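Side-chain contacts in glycosylation Associate Protein 3 (Streptococcus agalactiae serotype V, PDB 6OYC), which probably works within the Gap123 complex of the accessory Sec system, which glycosylates and exports surface adhesins in streptococci: residues S48-Y52 and Q53-I57; L63-K66 and G67-Y70; F110-P113 and K114-T118. All blocks are in the same frame, centred on the assembly; numbering follows the deposited sequence.

Contact 1: S48-Y52 and Q53-I57; sequences SQTNY and QSKRI
N51 is the N-cap of the short helix 52-55: its side-chain OD1 accepts from S54 N at 3.0 Å, the donor lying in the plane of the N51 side-chain carbonyl. Asparagine suits the place because its carbonyl is just long enough to reach forward to the amide N-H of S54, in the first turn, and a CG anti to the backbone N (chi1 165°) swings OD1 beside S54 N. The hydroxyl of T50 ties the chain before the helix to the chain after it, OG1 donating to I57 O at 2.7 Å. In the backbone, K55 N bonds to N51 O at 3.0 Å, and R56 N to Y52 O at 2.7 Å. R56 then leaves the helix with positive phi. Its bent chain turns back along the helix, so that NE donates to Q53 O at 3.0 Å in an almost straight bond within the guanidinium plane. This bond restrains the guanidinium; Y52 CE2 lies over one of its faces, toward the rim, with the ring and guanidinium planes 24° apart. Beyond the polar groups, the aliphatic start of K55 packs on T50, whose CB lies 3.9 Å from K55 CB. On the tyrosine side, Y52 CZ rests 3.8 Å from R56 CD.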
loop_
_atom_site.group_PDB
_atom_site.type_symbol
_atom_site.label_atom_id
_atom_site.label_comp_id
_atom_site.label_asym_id
_atom_site.label_seq_id
_atom_site.Cartn_x
_atom_site.Cartn_y
_atom_site.Cartn_z
ATOM N N SER C 48 -2.567 -4.859 -19.373
ATOM C CA SER C 48 -2.693 -3.428 -19.629
ATOM C C SER C 48 -3.954 -3.060 -20.409
ATOM O O SER C 48 -4.203 -1.865 -20.625
ATOM C CB SER C 48 -1.446 -2.899 -20.373
ATOM O OG SER C 48 -1.533 -2.990 -21.789
ATOM N N GLN C 49 -4.744 -4.039 -20.841
ATOM C CA GLN C 49 -5.941 -3.779 -21.631
ATOM C C GLN C 49 -6.878 -4.970 -21.520
ATOM O O GLN C 49 -6.424 -6.114 -21.518
ATOM C CB GLN C 49 -5.595 -3.532 -23.097
ATOM C CG GLN C 49 -6.802 -3.261 -23.969
ATOM C CD GLN C 49 -6.443 -2.427 -25.183
ATOM O OE1 GLN C 49 -5.519 -1.569 -25.153
ATOM N NE2 GLN C 49 -7.145 -2.686 -26.274
ATOM N N THR C 50 -8.179 -4.694 -21.420
ATOM C CA THR C 50 -9.205 -5.726 -21.344
ATOM C C THR C 50 -10.445 -5.274 -22.114
ATOM O O THR C 50 -10.654 -4.086 -22.357
ATOM C CB THR C 50 -9.645 -6.023 -19.895
ATOM O OG1 THR C 50 -10.388 -4.896 -19.386
ATOM C CG2 THR C 50 -8.475 -6.304 -18.972
ATOM N N ASN C 51 -11.289 -6.236 -22.464
ATOM C CA ASN C 51 -12.676 -5.987 -22.834
ATOM C C ASN C 51 -13.531 -6.495 -21.678
ATOM O O ASN C 51 -13.306 -7.607 -21.186
ATOM C CB ASN C 51 -13.045 -6.685 -24.163
ATOM C CG ASN C 51 -14.562 -6.747 -24.399
ATOM O OD1 ASN C 51 -15.230 -7.691 -23.976
ATOM N ND2 ASN C 51 -15.110 -5.717 -25.047
ATOM N N TYR C 52 -14.471 -5.671 -21.205
ATOM C CA TYR C 52 -15.253 -6.073 -20.036
ATOM C C TYR C 52 -15.920 -7.431 -20.269
ATOM O O TYR C 52 -15.875 -8.323 -19.409
ATOM C CB TYR C 52 -16.318 -5.015 -19.676
ATOM C CG TYR C 52 -17.394 -5.646 -18.793
ATOM C CD1 TYR C 52 -17.147 -5.917 -17.440
ATOM C CD2 TYR C 52 -18.603 -6.069 -19.328
ATOM C CE1 TYR C 52 -18.095 -6.567 -16.652
ATOM C CE2 TYR C 52 -19.545 -6.716 -18.550
ATOM C CZ TYR C 52 -19.289 -6.955 -17.213
ATOM O OH TYR C 52 -20.235 -7.592 -16.446
ATOM N N GLN C 53 -16.535 -7.611 -21.441
ATOM C CA GLN C 53 -17.341 -8.807 -21.651
ATOM C C GLN C 53 -16.512 -10.086 -21.560
ATOM O O GLN C 53 -16.965 -11.083 -20.989
ATOM C CB GLN C 53 -18.069 -8.744 -22.995
ATOM C CG GLN C 53 -19.061 -9.918 -23.187
ATOM C CD GLN C 53 -19.794 -9.829 -24.517
ATOM O OE1 GLN C 53 -19.413 -10.493 -25.482
ATOM N NE2 GLN C 53 -20.825 -8.984 -24.585
ATOM N N SER C 54 -15.303 -10.091 -22.119
ATOM C CA SER C 54 -14.545 -11.332 -22.090
ATOM C C SER C 54 -13.659 -11.484 -20.855
ATOM O O SER C 54 -13.348 -12.616 -20.483
ATOM C CB SER C 54 -13.697 -11.460 -23.354
ATOM O OG SER C 54 -12.595 -10.590 -23.306
ATOM N N LYS C 55 -13.258 -10.397 -20.198
ATOM C CA LYS C 55 -12.390 -10.494 -19.026
ATOM C C LYS C 55 -13.073 -10.193 -17.701
ATOM O O LYS C 55 -12.624 -10.701 -16.670
ATOM C CB LYS C 55 -11.187 -9.557 -19.167
ATOM C CG LYS C 55 -10.340 -9.857 -20.416
ATOM C CD LYS C 55 -9.736 -11.255 -20.333
ATOM C CE LYS C 55 -9.044 -11.657 -21.633
ATOM N NZ LYS C 55 -7.961 -12.667 -21.370
ATOM N N ARG C 56 -14.133 -9.378 -17.697
ATOM C CA ARG C 56 -14.913 -9.038 -16.503
ATOM C C ARG C 56 -14.102 -8.263 -15.462
ATOM O O ARG C 56 -14.459 -8.263 -14.279
ATOM C CB ARG C 56 -15.532 -10.291 -15.862
ATOM C CG ARG C 56 -16.366 -11.132 -16.831
ATOM C CD ARG C 56 -17.678 -10.424 -17.126
ATOM N NE ARG C 56 -18.345 -10.862 -18.341
ATOM C CZ ARG C 56 -19.615 -11.244 -18.394
ATOM N NH1 ARG C 56 -20.340 -11.280 -17.276
ATOM N NH2 ARG C 56 -20.157 -11.588 -19.562
ATOM N N ILE C 57 -13.015 -7.607 -15.885
ATOM C CA ILE C 57 -12.246 -6.696 -15.049
ATOM C C ILE C 57 -11.663 -5.613 -15.936
ATOM O O ILE C 57 -11.504 -5.789 -17.148
ATOM C CB ILE C 57 -11.084 -7.379 -14.294
ATOM C CG1 ILE C 57 -10.156 -8.094 -15.294
ATOM C CG2 ILE C 57 -11.611 -8.305 -13.187
ATOM C CD1 ILE C 57 -8.832 -8.537 -14.660
#

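Contact 2: L63-K66 and G67-Y70; sequences LLRK and GTRY
L64 lays a methyl on the ring of Y70 just before the type II beta turn R65-T68, which leads the chain into strand 69-78 of the six-stranded antiparallel sheet. L64 CD2 sits over one face, 3.9 Å from the centroid of the Y70 ring and offset toward its rim, a CH-pi contact. Leucine, buried here, offers a branched end that can spread over an aromatic face; its neighbours T3 and Y112 help to enclose it.

At R65 the backbone does the work. R65 N donates to Y70 OH at 2.8 Å, with an N-H...O angle of 166° and the donor near the ring plane, so the hydroxyl of a buried tyrosine has a polar partner in the backbone. R65 O closes the turn by accepting from T68 N at 3.0 Å. The same oxygen lies at the edge of the Y70 ring, in its plane, while R65 CB rests 3.6 Å from T68 OG1.

K66 and G67 are the corner residues. G67 has a phi of 92°, where any CB would jam against the carbonyl of K66, so glycine is called for. The K66 chain, bent at its last torsion, brings NZ to K114 O and A116 O, to both of which it donates. A water bridges the corner: it donates to K66 O at 2.8 Å and lies 2.6 Å from T68 OG1, which stands beside its own backbone N (chi1 -68°).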
loop_
_atom_site.group_PDB
_atom_site.type_symbol
_atom_site.label_atom_id
_atom_site.label_comp_id
_atom_site.label_asym_id
_atom_site.label_seq_id
_atom_site.Cartn_x
_atom_site.Cartn_y
_atom_site.Cartn_z
ATOM N N LEU C 63 -0.995 2.374 -18.523
ATOM C CA LEU C 63 -0.554 2.743 -19.860
ATOM C C LEU C 63 0.876 3.264 -19.806
ATOM O O LEU C 63 1.194 4.130 -18.989
ATOM C CB LEU C 63 -1.503 3.807 -20.404
ATOM C CG LEU C 63 -1.785 4.071 -21.873
ATOM C CD1 LEU C 63 -2.222 2.803 -22.607
ATOM C CD2 LEU C 63 -2.846 5.188 -21.987
ATOM N N LEU C 64 1.742 2.748 -20.675
ATOM C CA LEU C 64 3.147 3.131 -20.694
ATOM C C LEU C 64 3.472 3.876 -21.986
ATOM O O LEU C 64 2.713 3.837 -22.960
ATOM C CB LEU C 64 4.051 1.897 -20.543
ATOM C CG LEU C 64 3.839 1.053 -19.272
ATOM C CD1 LEU C 64 4.868 -0.079 -19.168
ATOM C CD2 LEU C 64 3.868 1.921 -18.003
ATOM N N ARG C 65 4.605 4.569 -21.990
ATOM C CA ARG C 65 5.015 5.373 -23.142
ATOM C C ARG C 65 6.168 4.696 -23.886
ATOM O O ARG C 65 7.187 4.341 -23.278
ATOM C CB ARG C 65 5.426 6.794 -22.717
ATOM C CG ARG C 65 4.477 7.498 -21.719
ATOM C CD ARG C 65 3.049 7.425 -22.200
ATOM N NE ARG C 65 2.186 8.482 -21.669
ATOM C CZ ARG C 65 1.300 8.331 -20.678
ATOM N NH1 ARG C 65 1.143 7.148 -20.048
ATOM N NH2 ARG C 65 0.568 9.385 -20.313
ATOM N N LYS C 66 6.014 4.543 -25.205
ATOM C CA LYS C 66 7.044 3.902 -26.014
ATOM C C LYS C 66 8.355 4.664 -25.913
ATOM O O LYS C 66 8.403 5.876 -26.138
ATOM C CB LYS C 66 6.610 3.819 -27.476
ATOM C CG LYS C 66 5.324 3.007 -27.749
ATOM C CD LYS C 66 4.828 3.300 -29.166
ATOM C CE LYS C 66 3.458 2.722 -29.439
ATOM N NZ LYS C 66 3.572 1.564 -30.334
ATOM N N GLY C 67 9.423 3.954 -25.559
ATOM C CA GLY C 67 10.726 4.567 -25.419
ATOM C C GLY C 67 11.070 5.062 -24.029
ATOM O O GLY C 67 12.212 5.466 -23.806
ATOM N N THR C 68 10.130 5.042 -23.087
ATOM C CA THR C 68 10.420 5.420 -21.709
ATOM C C THR C 68 10.983 4.218 -20.951
ATOM O O THR C 68 10.695 3.062 -21.282
ATOM C CB THR C 68 9.143 5.966 -21.051
ATOM O OG1 THR C 68 8.817 7.215 -21.669
ATOM C CG2 THR C 68 9.267 6.164 -19.516
ATOM N N ARG C 69 11.847 4.499 -19.973
ATOM C CA ARG C 69 12.414 3.461 -19.119
ATOM C C ARG C 69 11.514 3.223 -17.918
ATOM O O ARG C 69 11.018 4.169 -17.311
ATOM C CB ARG C 69 13.798 3.856 -18.608
ATOM C CG ARG C 69 14.881 4.012 -19.653
ATOM C CD ARG C 69 16.274 4.197 -19.005
ATOM N NE ARG C 69 16.328 5.333 -18.079
ATOM C CZ ARG C 69 16.470 6.600 -18.458
ATOM N NH1 ARG C 69 16.576 6.895 -19.747
ATOM N NH2 ARG C 69 16.509 7.573 -17.554
ATOM N N TYR C 70 11.346 1.962 -17.544
ATOM C CA TYR C 70 10.602 1.629 -16.346
ATOM C C TYR C 70 11.356 0.600 -15.512
ATOM O O TYR C 70 12.152 -0.198 -16.018
ATOM C CB TYR C 70 9.200 1.109 -16.682
ATOM C CG TYR C 70 8.350 2.106 -17.432
ATOM C CD1 TYR C 70 7.513 2.996 -16.758
ATOM C CD2 TYR C 70 8.374 2.150 -18.829
ATOM C CE1 TYR C 70 6.719 3.909 -17.463
ATOM C CE2 TYR C 70 7.588 3.050 -19.536
ATOM C CZ TYR C 70 6.765 3.922 -18.850
ATOM O OH TYR C 70 6.005 4.809 -19.571
HETATM O O HOH W 1 8.723 7.826 -24.221
#

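Contact 3: F110-P113 and K114-T118; sequences FIYP and KEAYT
Y112 leans its ring over A116, a few residues further along the chain. Its CB packs near R65 O of the neighbouring turn, and CG stands anti to the backbone N (chi1 -172°), which carries the ring along the chain toward the residues that follow. On one edge, CD2 passes by K66 N. The ring then meets A116: Y112 CE1 is 3.7 Å from A116 CB and Y112 CZ 3.5 Å from the same methyl. That methyl lies over one face, 3.9 Å from the centroid of the Y112 ring, a CH-pi contact displaced toward the phenolic end. At the tip, Y112 OH comes within 3.3 Å of Y117 O, but the angle is too poor for a hydrogen bond.

A116 is small enough to fit between two neighbours, for P113 CG also touches its CB, at 3.8 Å. With F90 of strand 84-91 against both P113 and A116, the alanine is buried although it ends an exposed turn. The backbone brings it there: A116 N donates to P113 O at 3.2 Å, closing a type I beta turn with K114 and E115 at its corners. Their long charged chains suit a solvent-facing corner, and K114 bends back until NZ is 4.2 Å from I111 CG2. Just beyond, Y117 and T118 both face Y91. The whole is a type I turn followed by a classic beta bulge, the connection by which the chain leaves strand 107-111 of one antiparallel sheet and enters strand 118-125 of the other.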
loop_
_atom_site.group_PDB
_atom_site.type_symbol
_atom_site.label_atom_id
_atom_site.label_comp_id
_atom_site.label_asym_id
_atom_site.label_seq_id
_atom_site.Cartn_x
_atom_site.Cartn_y
_atom_site.Cartn_z
ATOM N N PHE C 110 13.559 -1.742 -18.013
ATOM C CA PHE C 110 13.336 -2.040 -19.414
ATOM C C PHE C 110 12.807 -0.783 -20.078
ATOM O O PHE C 110 12.278 0.111 -19.413
ATOM C CB PHE C 110 12.334 -3.183 -19.588
ATOM C CG PHE C 110 10.930 -2.829 -19.120
ATOM C CD1 PHE C 110 10.575 -2.978 -17.784
ATOM C CD2 PHE C 110 9.984 -2.333 -20.011
ATOM C CE1 PHE C 110 9.298 -2.650 -17.341
ATOM C CE2 PHE C 110 8.707 -1.997 -19.581
ATOM C CZ PHE C 110 8.361 -2.152 -18.238
ATOM N N ILE C 111 12.940 -0.731 -21.401
ATOM C CA ILE C 111 12.297 0.296 -22.210
ATOM C C ILE C 111 11.006 -0.274 -22.779
ATOM O O ILE C 111 11.007 -1.362 -23.356
ATOM C CB ILE C 111 13.230 0.786 -23.327
ATOM C CG1 ILE C 111 14.222 1.803 -22.750
ATOM C CG2 ILE C 111 12.426 1.390 -24.455
ATOM C CD1 ILE C 111 15.536 1.800 -23.464
ATOM N N TYR C 112 9.902 0.434 -22.585
ATOM C CA TYR C 112 8.658 0.033 -23.221
ATOM C C TYR C 112 8.841 0.160 -24.729
ATOM O O TYR C 112 9.061 1.275 -25.220
ATOM C CB TYR C 112 7.498 0.898 -22.738
ATOM C CG TYR C 112 6.131 0.431 -23.191
ATOM C CD1 TYR C 112 5.610 -0.807 -22.776
ATOM C CD2 TYR C 112 5.339 1.239 -24.017
ATOM C CE1 TYR C 112 4.331 -1.224 -23.189
ATOM C CE2 TYR C 112 4.062 0.835 -24.424
ATOM C CZ TYR C 112 3.563 -0.396 -24.012
ATOM O OH TYR C 112 2.305 -0.787 -24.441
ATOM N N PRO C 113 8.785 -0.934 -25.484
ATOM C CA PRO C 113 9.286 -0.913 -26.863
ATOM C C PRO C 113 8.306 -0.285 -27.844
ATOM O O PRO C 113 7.106 -0.191 -27.589
ATOM C CB PRO C 113 9.498 -2.395 -27.171
ATOM C CG PRO C 113 8.504 -3.084 -26.323
ATOM C CD PRO C 113 8.418 -2.291 -25.051
ATOM N N LYS C 114 8.859 0.110 -29.010
ATOM C CA LYS C 114 8.107 0.854 -30.021
ATOM C C LYS C 114 6.974 0.044 -30.630
ATOM O O LYS C 114 5.974 0.622 -31.060
ATOM C CB LYS C 114 9.015 1.331 -31.157
ATOM C CG LYS C 114 9.765 2.653 -30.963
ATOM C CD LYS C 114 10.470 2.753 -29.626
ATOM C CE LYS C 114 11.822 2.085 -29.760
ATOM N NZ LYS C 114 12.689 2.261 -28.580
ATOM N N GLU C 115 7.116 -1.273 -30.712
ATOM C CA GLU C 115 6.095 -2.132 -31.305
ATOM C C GLU C 115 5.019 -2.559 -30.312
ATOM O O GLU C 115 4.042 -3.206 -30.709
ATOM C CB GLU C 115 6.748 -3.376 -31.913
ATOM C CG GLU C 115 7.527 -3.080 -33.176
ATOM C CD GLU C 115 6.671 -2.434 -34.242
ATOM O OE1 GLU C 115 5.541 -2.905 -34.480
ATOM O OE2 GLU C 115 7.125 -1.445 -34.841
ATOM N N ALA C 116 5.172 -2.215 -29.036
ATOM C CA ALA C 116 4.204 -2.614 -28.029
ATOM C C ALA C 116 2.917 -1.808 -28.192
ATOM O O ALA C 116 2.944 -0.575 -28.190
ATOM C CB ALA C 116 4.788 -2.418 -26.627
ATOM N N TYR C 117 1.799 -2.508 -28.360
ATOM C CA TYR C 117 0.470 -1.936 -28.209
ATOM C C TYR C 117 -0.078 -2.164 -26.803
ATOM O O TYR C 117 -0.530 -1.220 -26.149
ATOM C CB TYR C 117 -0.502 -2.528 -29.242
ATOM C CG TYR C 117 -1.802 -1.765 -29.293
ATOM C CD1 TYR C 117 -1.824 -0.424 -29.701
ATOM C CD2 TYR C 117 -3.003 -2.356 -28.890
ATOM C CE1 TYR C 117 -3.004 0.308 -29.718
ATOM C CE2 TYR C 117 -4.213 -1.631 -28.927
ATOM C CZ TYR C 117 -4.200 -0.300 -29.350
ATOM O OH TYR C 117 -5.359 0.449 -29.386
ATOM N N THR C 118 -0.047 -3.405 -26.322
ATOM C CA THR C 118 -0.388 -3.734 -24.944
ATOM C C THR C 118 0.736 -4.556 -24.321
ATOM O O THR C 118 1.706 -4.932 -24.988
ATOM C CB THR C 118 -1.708 -4.520 -24.853
ATOM O OG1 THR C 118 -1.532 -5.808 -25.449
ATOM C CG2 THR C 118 -2.826 -3.775 -25.559
#

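In the fold
The three contacts come in series along the chain, all in its β-rich accessory Sec family domain, at connections between strands of two antiparallel sheets. Contacts 2 and 3 are close neighbours, their centres about 7 Å apart: they extend from the paired strands 69-78 and 107-111, and G67 N probably bonds to Y112 O, so the two turns brace each other at the same end of the sheet. Contact 1 lies about 20 Å from contact 3 and 22 Å from contact 2, centre to centre, yet S48 and Q49 still pack on T118. The two sheets are consistent with a galactose-binding-domain-like fold, so carbohydrate binding is plausible, but the glycerol bonded to T118 probably comes from the crystallisation liquor.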